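Local structure of glycerol kinase, putative (Plasmodium falciparum, 2W40) at residues C180-T185 with V215-K220; R85-I90 with G165-W170. The protein probably catalyses the transfer of phosphate from ATP to glycerol, giving sn-glycerol 3-phosphate in the glycerol degradation pathway. All coordinates share one frame; numbering follows the deposited sequence.

Overall arrangement
Both contacts lie in the N-terminal FGGY region, their centres about 10 Å apart, and helix 167-176 connects them. Interaction 2 places the helix start beside strand 88-92; the chain then leaves the helix and enters strand 181-183, half of the parallel pair in interaction 1. The two also touch directly, T169 OG1 with Y181 O, a probable hydrogen bond. Interaction 2 is wholly buried: an antiparallel pair, an asparagine amide bond and an isoleucine methyl over a tryptophan. Interaction 1 is only partly buried, with apolar groups and W200 on one face, and a lysine, a tyrosine and water on the other.

Interaction 1 of 2, residues C180-T185 with V215-K220; sequences CYTDVT and VLPEIK
K220 folds over one face of the Y181 ring, the two side chains crossing obliquely on one face of a two-stranded parallel sheet formed by strands 181-183 and 218-220. The lysine chain bends at chi2 and chi3, both -94°, which turns it back across the ring. K220 CE stands over the middle of the Y181 ring in a CH-pi contact, 3.7 Å from the centroid, and NZ continues to a cation-pi position 4.5 Å from the same point. A water joins K220 NZ to Y181 OH, while S224 OG and N225 O bind the ammonium further. E218, extended and alongside Y181, brings OE1 into the ring plane at its edge, 3.6 Å from Y181 CE1, with the carboxylate turned 72° from the ring. On the face of T182 and I219 the contacts are apolar: T182 CG2 meets P217 CG and I219 CG1, and I219 CG2 packs at 3.6 Å on V184 CG1, crossing at about a right angle. Four backbone bonds hold the strands in parallel register. T182 N to E218 O, 3.0 Å, is nearly straight at 174°, whereas E218 N to C180 O is longer at 3.3 Å and is also bridged by a water. Past the last bridge, V184 N reaches K220 O nearly along the C=O axis. There D183 is the N-cap of helix 184-187: OD2 takes a weak bond from T185 N and, through its syn lone pair, a very short one (2.5 Å) from T185 OG1. T182 OG1 bonds N168 ND2 of helix 167-176, on which C180 and P217 also rest; W200 covers T182 and I219, and strand 241-247 packs against D183 and T185.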
loop_
_atom_site.group_PDB
_atom_site.type_symbol
_atom_site.label_atom_id
_atom_site.label_comp_id
_atom_site.label_asym_id
_atom_site.label_seq_id
_atom_site.Cartn_x
_atom_site.Cartn_y
_atom_site.Cartn_z
ATOM N N CYS C 180 39.687 8.296 -20.416
ATOM C CA CYS C 180 39.129 7.243 -19.600
ATOM C C CYS C 180 39.762 7.345 -18.203
ATOM O O CYS C 180 40.907 6.843 -17.907
ATOM C CB CYS C 180 39.479 5.870 -20.210
ATOM S SG CYS C 180 38.597 5.487 -21.766
ATOM N N TYR C 181 38.972 7.983 -17.336
ATOM C CA TYR C 181 39.381 8.231 -15.994
ATOM C C TYR C 181 38.266 7.960 -15.027
ATOM O O TYR C 181 37.113 8.123 -15.316
ATOM C CB TYR C 181 39.782 9.716 -15.779
ATOM C CG TYR C 181 41.000 10.172 -16.502
ATOM C CD1 TYR C 181 42.183 9.550 -16.330
ATOM C CD2 TYR C 181 40.986 11.341 -17.226
ATOM C CE1 TYR C 181 43.343 10.006 -16.923
ATOM C CE2 TYR C 181 42.140 11.819 -17.839
ATOM C CZ TYR C 181 43.322 11.136 -17.681
ATOM O OH TYR C 181 44.482 11.611 -18.236
ATOM N N THR C 182 38.685 7.643 -13.822
ATOM C CA THR C 182 37.824 7.688 -12.659
ATOM C C THR C 182 38.613 8.335 -11.516
ATOM O O THR C 182 39.728 8.788 -11.692
ATOM C CB THR C 182 37.264 6.279 -12.218
ATOM O OG1 THR C 182 36.158 6.464 -11.308
ATOM C CG2 THR C 182 38.358 5.345 -11.682
ATOM N N ASP C 183 37.936 8.439 -10.408
ATOM C CA ASP C 183 38.545 8.958 -9.169
ATOM C C ASP C 183 38.435 7.939 -8.068
ATOM O O ASP C 183 37.643 6.972 -8.134
ATOM C CB ASP C 183 37.935 10.273 -8.760
ATOM C CG ASP C 183 36.572 10.083 -8.184
ATOM O OD1 ASP C 183 35.592 10.081 -8.962
ATOM O OD2 ASP C 183 36.460 9.834 -6.963
ATOM N N VAL C 184 39.304 8.067 -7.071
ATOM C CA VAL C 184 39.364 7.071 -5.999
ATOM C C VAL C 184 38.037 6.818 -5.250
ATOM O O VAL C 184 37.758 5.696 -4.799
ATOM C CB VAL C 184 40.404 7.482 -4.928
ATOM C CG1 VAL C 184 41.856 7.399 -5.384
ATOM C CG2 VAL C 184 40.107 8.858 -4.377
ATOM N N THR C 185 37.182 7.809 -5.117
ATOM C CA THR C 185 35.871 7.620 -4.477
ATOM C C THR C 185 34.904 6.748 -5.308
ATOM O O THR C 185 34.366 5.761 -4.776
ATOM C CB THR C 185 35.198 8.915 -4.009
ATOM O OG1 THR C 185 34.756 9.707 -5.141
ATOM C CG2 THR C 185 36.174 9.698 -3.099
ATOM N N VAL C 215 40.364 -2.452 -19.793
ATOM C CA VAL C 215 39.059 -1.829 -19.976
ATOM C C VAL C 215 38.672 -0.904 -18.856
ATOM O O VAL C 215 37.706 -0.208 -18.975
ATOM C CB VAL C 215 37.966 -2.889 -20.211
ATOM C CG1 VAL C 215 38.370 -3.806 -21.429
ATOM C CG2 VAL C 215 37.666 -3.653 -18.920
ATOM N N LEU C 216 39.417 -0.968 -17.731
ATOM C CA LEU C 216 39.186 -0.127 -16.564
ATOM C C LEU C 216 39.942 1.188 -16.700
ATOM O O LEU C 216 41.101 1.210 -17.096
ATOM C CB LEU C 216 39.494 -0.875 -15.297
ATOM C CG LEU C 216 38.668 -2.141 -15.035
ATOM C CD1 LEU C 216 39.420 -2.999 -13.960
ATOM C CD2 LEU C 216 37.305 -1.799 -14.575
ATOM N N PRO C 217 39.284 2.278 -16.331
ATOM C CA PRO C 217 39.929 3.589 -16.415
ATOM C C PRO C 217 40.946 3.823 -15.331
ATOM O O PRO C 217 40.835 3.265 -14.254
ATOM C CB PRO C 217 38.709 4.549 -16.278
ATOM C CG PRO C 217 37.767 3.806 -15.313
ATOM C CD PRO C 217 37.905 2.341 -15.827
ATOM N N GLU C 218 41.870 4.737 -15.604
ATOM C CA GLU C 218 42.893 5.093 -14.637
ATOM C C GLU C 218 42.259 5.767 -13.409
ATOM O O GLU C 218 41.471 6.693 -13.619
ATOM C CB GLU C 218 43.910 6.075 -15.232
ATOM C CG GLU C 218 45.029 6.439 -14.256
ATOM C CD GLU C 218 45.977 7.499 -14.841
ATOM O OE1 GLU C 218 46.000 7.664 -16.101
ATOM O OE2 GLU C 218 46.711 8.122 -14.035
ATOM N N ILE C 219 42.685 5.375 -12.231
ATOM C CA ILE C 219 42.163 5.930 -10.946
ATOM C C ILE C 219 42.990 7.200 -10.569
ATOM O O ILE C 219 44.225 7.139 -10.452
ATOM C CB ILE C 219 42.217 4.909 -9.782
ATOM C CG1 ILE C 219 41.398 3.641 -10.150
ATOM C CG2 ILE C 219 41.702 5.504 -8.431
ATOM C CD1 ILE C 219 41.594 2.528 -9.185
ATOM N N LYS C 220 42.284 8.320 -10.513
ATOM C CA LYS C 220 42.886 9.621 -10.260
ATOM C C LYS C 220 42.537 10.113 -8.870
ATOM O O LYS C 220 41.596 9.681 -8.263
ATOM C CB LYS C 220 42.352 10.658 -11.247
ATOM C CG LYS C 220 42.631 10.315 -12.745
ATOM C CD LYS C 220 43.805 10.884 -13.264
ATOM C CE LYS C 220 43.531 12.196 -13.953
ATOM N NZ LYS C 220 44.889 12.798 -14.232
HETATM O O HOH W 1 42.795 5.243 -18.517
HETATM O O HOH W 2 46.518 11.659 -16.421
#

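Interaction 2 of 2, residues R85-I90 with G165-W170; sequences RETVII and GNINTW
G165 pairs with I89 through two nearly linear backbone bonds, I89 N to G165 O and G165 N to I89 O, each 2.9 Å and each close to the acceptor's C=O axis. This antiparallel hydrogen-bonded pair joins strand 162-166 to strand 88-92. N166 follows, with CG anti to its carbonyl carbon, and swings its amide back across the segments: ND2 donates to T87 O at 3.0 Å, a bond of 156° that lies close to the amide plane but approaches from above the carbonyl plane. S139 OG also bonds that ND2, and E86 O as well. N166 sits at the N-cap position of helix 167-176, but its side chain makes no capping bond. This strand-to-helix turn lies in the N-terminal domain of the FGGY kinase family, part of the sugar kinase/Hsp70/actin superfamily; on the other segment, E86 OE1 and R85 N hydrogen-bond a bound glycerol, and R189 forms a salt bridge with E86. I167, in the first turn, gives its N-H to a water that in turn donates to T87 O, and its CG1 meets T87 CG2 at 3.8 Å, the two side chains crossing obliquely. I167 CD1 also touches I89 CD1. W170, its CG anti to the backbone N (chi1 176°), offers the face of its five-membered ring to the same I89 CD1, a CH-pi contact 3.7 Å from the centroid, while its NE1 bonds P49 O.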
loop_
_atom_site.group_PDB
_atom_site.type_symbol
_atom_site.label_atom_id
_atom_site.label_comp_id
_atom_site.label_asym_id
_atom_site.label_seq_id
_atom_site.Cartn_x
_atom_site.Cartn_y
_atom_site.Cartn_z
ATOM N N ARG C 85 26.693 7.197 -7.778
ATOM C CA ARG C 85 27.741 6.210 -7.724
ATOM C C ARG C 85 27.158 4.818 -8.186
ATOM O O ARG C 85 25.925 4.703 -8.313
ATOM C CB ARG C 85 28.299 6.159 -6.345
ATOM C CG ARG C 85 28.902 7.505 -5.872
ATOM C CD ARG C 85 29.280 7.560 -4.348
ATOM N NE ARG C 85 28.082 7.267 -3.602
ATOM C CZ ARG C 85 28.054 6.909 -2.317
ATOM N NH1 ARG C 85 29.171 6.945 -1.590
ATOM N NH2 ARG C 85 26.936 6.448 -1.776
ATOM N N GLU C 86 28.049 3.818 -8.336
ATOM C CA GLU C 86 27.766 2.403 -8.566
ATOM C C GLU C 86 27.161 2.100 -9.950
ATOM O O GLU C 86 27.465 1.109 -10.557
ATOM C CB GLU C 86 26.927 1.773 -7.489
ATOM C CG GLU C 86 27.538 1.773 -6.073
ATOM C CD GLU C 86 27.170 2.993 -5.231
ATOM O OE1 GLU C 86 26.187 3.702 -5.567
ATOM O OE2 GLU C 86 27.840 3.247 -4.194
ATOM N N THR C 87 26.272 2.960 -10.384
ATOM C CA THR C 87 25.642 2.866 -11.695
ATOM C C THR C 87 26.774 2.667 -12.711
ATOM O O THR C 87 27.794 3.340 -12.674
ATOM C CB THR C 87 24.893 4.154 -11.982
ATOM O OG1 THR C 87 23.827 4.255 -11.021
ATOM C CG2 THR C 87 24.331 4.165 -13.434
ATOM N N VAL C 88 26.546 1.706 -13.625
ATOM C CA VAL C 88 27.637 1.245 -14.521
ATOM C C VAL C 88 27.119 1.179 -15.976
ATOM O O VAL C 88 25.973 0.754 -16.252
ATOM C CB VAL C 88 28.340 -0.061 -14.029
ATOM C CG1 VAL C 88 27.343 -1.203 -14.057
ATOM C CG2 VAL C 88 29.602 -0.359 -14.836
ATOM N N ILE C 89 28.024 1.590 -16.849
ATOM C CA ILE C 89 27.809 1.528 -18.342
ATOM C C ILE C 89 29.089 0.846 -18.895
ATOM O O ILE C 89 30.211 1.115 -18.482
ATOM C CB ILE C 89 27.597 2.903 -19.000
ATOM C CG1 ILE C 89 26.444 3.682 -18.349
ATOM C CG2 ILE C 89 27.322 2.799 -20.535
ATOM C CD1 ILE C 89 26.798 5.168 -18.468
ATOM N N ILE C 90 28.861 -0.020 -19.873
ATOM C CA ILE C 90 29.948 -0.644 -20.655
ATOM C C ILE C 90 29.699 -0.146 -22.115
ATOM O O ILE C 90 28.574 -0.270 -22.696
ATOM C CB ILE C 90 30.004 -2.188 -20.570
ATOM C CG1 ILE C 90 30.074 -2.609 -19.091
ATOM C CG2 ILE C 90 31.184 -2.789 -21.374
ATOM C CD1 ILE C 90 30.119 -4.127 -18.813
ATOM N N GLY C 165 32.700 1.737 -17.147
ATOM C CA GLY C 165 32.750 2.978 -16.382
ATOM C C GLY C 165 31.542 3.322 -15.551
ATOM O O GLY C 165 30.398 3.036 -15.919
ATOM N N ASN C 166 31.822 3.974 -14.426
ATOM C CA ASN C 166 30.780 4.634 -13.731
ATOM C C ASN C 166 30.338 5.943 -14.441
ATOM O O ASN C 166 30.903 6.317 -15.423
ATOM C CB ASN C 166 31.149 4.874 -12.302
ATOM C CG ASN C 166 31.355 3.584 -11.429
ATOM O OD1 ASN C 166 32.368 3.524 -10.691
ATOM N ND2 ASN C 166 30.452 2.581 -11.491
ATOM N N ILE C 167 29.370 6.667 -13.901
ATOM C CA ILE C 167 28.798 7.796 -14.614
ATOM C C ILE C 167 29.848 8.925 -14.803
ATOM O O ILE C 167 29.898 9.583 -15.795
ATOM C CB ILE C 167 27.550 8.313 -13.888
ATOM C CG1 ILE C 167 26.386 7.318 -14.034
ATOM C CG2 ILE C 167 27.156 9.780 -14.311
ATOM C CD1 ILE C 167 25.734 7.377 -15.412
ATOM N N ASN C 168 30.728 9.076 -13.802
ATOM C CA ASN C 168 31.787 10.045 -13.941
ATOM C C ASN C 168 32.684 9.801 -15.117
ATOM O O ASN C 168 32.972 10.714 -15.897
ATOM C CB ASN C 168 32.665 10.134 -12.716
ATOM C CG ASN C 168 33.314 8.838 -12.333
ATOM O OD1 ASN C 168 32.629 7.790 -12.284
ATOM N ND2 ASN C 168 34.588 8.896 -11.936
ATOM N N THR C 169 33.094 8.513 -15.276
ATOM C CA THR C 169 33.890 8.067 -16.409
ATOM C C THR C 169 33.187 8.322 -17.750
ATOM O O THR C 169 33.813 8.775 -18.756
ATOM C CB THR C 169 34.288 6.609 -16.225
ATOM O OG1 THR C 169 34.915 6.467 -14.963
ATOM C CG2 THR C 169 35.280 6.153 -17.370
ATOM N N TRP C 170 31.878 8.045 -17.773
ATOM C CA TRP C 170 31.054 8.229 -18.952
ATOM C C TRP C 170 31.055 9.773 -19.353
ATOM O O TRP C 170 31.244 10.138 -20.530
ATOM C CB TRP C 170 29.668 7.689 -18.672
ATOM C CG TRP C 170 28.635 7.875 -19.734
ATOM C CD1 TRP C 170 27.465 8.591 -19.616
ATOM C CD2 TRP C 170 28.667 7.386 -21.100
ATOM N NE1 TRP C 170 26.745 8.541 -20.811
ATOM C CE2 TRP C 170 27.464 7.846 -21.744
ATOM C CE3 TRP C 170 29.604 6.642 -21.832
ATOM C CZ2 TRP C 170 27.138 7.519 -23.069
ATOM C CZ3 TRP C 170 29.303 6.318 -23.137
ATOM C CH2 TRP C 170 28.073 6.749 -23.764
HETATM O O HOH W 3 28.183 5.766 -11.419
#